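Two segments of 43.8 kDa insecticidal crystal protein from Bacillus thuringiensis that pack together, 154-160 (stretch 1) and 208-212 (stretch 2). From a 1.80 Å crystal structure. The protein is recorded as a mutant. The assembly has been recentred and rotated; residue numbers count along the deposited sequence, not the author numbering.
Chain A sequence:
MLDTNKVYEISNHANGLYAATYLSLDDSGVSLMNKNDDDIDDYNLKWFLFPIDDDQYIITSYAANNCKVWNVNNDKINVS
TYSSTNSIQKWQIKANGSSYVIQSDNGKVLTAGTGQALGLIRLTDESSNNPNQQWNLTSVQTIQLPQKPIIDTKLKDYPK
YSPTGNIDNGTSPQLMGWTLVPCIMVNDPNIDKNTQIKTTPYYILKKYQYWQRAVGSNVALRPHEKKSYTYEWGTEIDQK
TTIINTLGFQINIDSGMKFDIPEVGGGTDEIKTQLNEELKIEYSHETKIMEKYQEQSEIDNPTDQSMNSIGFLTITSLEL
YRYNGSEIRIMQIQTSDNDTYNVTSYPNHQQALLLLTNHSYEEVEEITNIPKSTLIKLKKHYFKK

Stretch 1 154-160: KLKDYPK
Stretch 2, residues 208-212: YQYWQ

Residues 154-160, an extended segment without regular helix or strand, run beside residues 208-212, part of a longer strand of the same chain; the touching parts, 155-159 and 209-211, run in nearly the same direction, 18° apart, burying 319 Å² in total. The register sets Leu-155 CA 7.0 Å from Tyr-210 CA and Tyr-158 CA 5.8 Å from Trp-211 CA, so the segments converge toward the indole. From Leu-155 to Pro-159, phi lies between -58° and -73° and psi between 132° and 158°; the strand has phi from -96° to -172° and psi from 140° to 167°. Lys-154 does not reach the strand. Leu-155 (chi1 t, chi2 p) points toward the strand: its CD1 lies 3.8 Å from Gln-209 C and 3.9 Å from Gln-209 CB (chi1 m), while its CD2 packs 3.8 Å from Trp-211 CE2, an apolar contact. Lys-156 (chi1 m) leads its side chain away and contributes its carbonyl: Trp-211 NE1 donates to Lys-156 O at 2.8 Å, with a bent N-H...O angle of 137°. This oxygen sits at the indole edge, near the ring plane, where the N-H can reach it. Asp-157 (chi1 m) points away, leaving its backbone against the indole, its C 3.7 Å from Trp-211 NE1. Tyr-158 (chi1 p, 56°; chi2 87°) points toward the strand and sets its CB over the indole face, 3.7 Å from the five-membered ring centroid and 15° off the normal, a CH-pi contact; the end of the side chain leads away. Its phenol ring turns an edge to the face of the six-membered ring, centroids 5.4 Å apart and planes at 70°. Tyr-158 N lies 3.4 Å from Trp-211 NE1, but both are donors and do not bond. Trp-211 (chi1 m, -68°; chi2 100°) is buried. Pro-159, C-gamma exo, adds a looser apolar contact, CD to Trp-211 CB at 4.3 Å. Lys-160 does not touch the strand; its NZ folds back to donate to Tyr-158 O at 2.7 Å.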

# COMPACT_ATOMS: atom_id res chain seq x y z
N LYS A 154 2.00 18.55 2.92
CA LYS A 154 2.14 19.14 4.26
C LYS A 154 0.90 18.99 5.12
O LYS A 154 -0.16 19.49 4.80
CB LYS A 154 2.50 20.61 4.14
CG LYS A 154 2.86 21.26 5.45
CD LYS A 154 3.16 22.75 5.27
CE LYS A 154 1.91 23.61 5.52
NZ LYS A 154 2.15 25.08 5.72
N LEU A 155 1.04 18.32 6.25
CA LEU A 155 -0.09 18.11 7.14
C LEU A 155 -0.43 19.42 7.84
O LEU A 155 0.45 20.10 8.36
CB LEU A 155 0.28 17.03 8.17
CG LEU A 155 -0.79 16.59 9.14
CD1 LEU A 155 -1.79 15.70 8.38
CD2 LEU A 155 -0.13 15.81 10.26
N LYS A 156 -1.69 19.79 7.85
CA LYS A 156 -2.11 21.01 8.56
C LYS A 156 -1.74 20.93 10.03
O LYS A 156 -1.52 19.85 10.55
CB LYS A 156 -3.61 21.21 8.43
CG LYS A 156 -4.06 21.57 6.99
CD LYS A 156 -5.48 21.02 6.77
CE LYS A 156 -6.29 21.80 5.71
NZ LYS A 156 -5.50 22.04 4.47
N ASP A 157 -1.63 22.09 10.68
CA ASP A 157 -1.32 22.14 12.11
C ASP A 157 -2.44 21.52 12.96
O ASP A 157 -3.59 21.54 12.55
CB ASP A 157 -1.18 23.58 12.54
CG ASP A 157 0.08 24.25 12.01
OD1 ASP A 157 0.95 23.60 11.36
OD2 ASP A 157 0.27 25.46 12.25
N TYR A 158 -2.12 21.00 14.14
CA TYR A 158 -3.17 20.51 15.04
C TYR A 158 -3.94 21.72 15.56
O TYR A 158 -3.40 22.83 15.57
CB TYR A 158 -2.62 19.65 16.18
CG TYR A 158 -1.56 20.31 17.02
CD1 TYR A 158 -1.90 21.09 18.13
CD2 TYR A 158 -0.21 20.15 16.73
CE1 TYR A 158 -0.94 21.69 18.90
CE2 TYR A 158 0.77 20.74 17.51
CZ TYR A 158 0.40 21.51 18.59
OH TYR A 158 1.37 22.10 19.35
N PRO A 159 -5.19 21.51 15.98
CA PRO A 159 -6.05 22.63 16.38
C PRO A 159 -5.54 23.32 17.62
O PRO A 159 -4.83 22.72 18.42
CB PRO A 159 -7.39 21.94 16.70
CG PRO A 159 -7.30 20.62 15.90
CD PRO A 159 -5.87 20.22 16.10
N LYS A 160 -5.90 24.59 17.76
CA LYS A 160 -5.51 25.35 18.96
C LYS A 160 -6.77 25.94 19.55
O LYS A 160 -7.75 26.14 18.83
CB LYS A 160 -4.55 26.48 18.60
CG LYS A 160 -3.35 26.05 17.80
CD LYS A 160 -2.34 25.30 18.66
CE LYS A 160 -1.09 24.97 17.86
NZ LYS A 160 -1.41 24.41 16.50
N TYR A 208 -4.54 8.60 4.03
CA TYR A 208 -4.94 9.89 4.54
C TYR A 208 -4.34 10.10 5.89
O TYR A 208 -4.13 9.14 6.65
CB TYR A 208 -6.45 9.94 4.74
CG TYR A 208 -7.27 9.92 3.46
CD1 TYR A 208 -7.87 8.74 3.00
CD2 TYR A 208 -7.46 11.06 2.71
CE1 TYR A 208 -8.63 8.73 1.81
CE2 TYR A 208 -8.22 11.04 1.54
CZ TYR A 208 -8.79 9.87 1.10
OH TYR A 208 -9.56 9.88 -0.08
N GLN A 209 -4.04 11.36 6.20
CA GLN A 209 -3.61 11.71 7.55
C GLN A 209 -4.39 12.96 7.99
O GLN A 209 -4.89 13.71 7.14
CB GLN A 209 -2.11 11.92 7.66
CG GLN A 209 -1.31 10.63 7.50
CD GLN A 209 0.18 10.87 7.56
OE1 GLN A 209 0.68 11.83 6.98
NE2 GLN A 209 0.91 9.97 8.24
N TYR A 210 -4.52 13.12 9.30
CA TYR A 210 -5.22 14.23 9.91
C TYR A 210 -4.99 14.15 11.41
O TYR A 210 -4.50 13.13 11.92
CB TYR A 210 -6.73 14.16 9.62
CG TYR A 210 -7.39 12.82 9.90
CD1 TYR A 210 -8.08 12.60 11.08
CD2 TYR A 210 -7.36 11.80 8.95
CE1 TYR A 210 -8.72 11.35 11.32
CE2 TYR A 210 -8.00 10.60 9.18
CZ TYR A 210 -8.67 10.37 10.34
OH TYR A 210 -9.27 9.14 10.50
N TRP A 211 -5.32 15.21 12.12
CA TRP A 211 -5.21 15.23 13.57
C TRP A 211 -6.58 14.88 14.18
O TRP A 211 -7.61 15.19 13.59
CB TRP A 211 -4.80 16.63 14.03
CG TRP A 211 -3.40 17.02 13.64
CD1 TRP A 211 -3.02 17.82 12.59
CD2 TRP A 211 -2.19 16.64 14.32
NE1 TRP A 211 -1.65 17.97 12.58
CE2 TRP A 211 -1.12 17.25 13.62
CE3 TRP A 211 -1.91 15.90 15.48
CZ2 TRP A 211 0.22 17.10 14.02
CZ3 TRP A 211 -0.55 15.74 15.88
CH2 TRP A 211 0.48 16.34 15.15
N GLN A 212 -6.56 14.25 15.37
CA GLN A 212 -7.73 13.89 16.15
C GLN A 212 -7.41 13.93 17.66
O GLN A 212 -6.34 13.51 18.07
CB GLN A 212 -8.18 12.46 15.79
CG GLN A 212 -9.48 12.02 16.43
CD GLN A 212 -9.92 10.63 15.93
OE1 GLN A 212 -10.00 9.67 16.71
NE2 GLN A 212 -10.19 10.53 14.63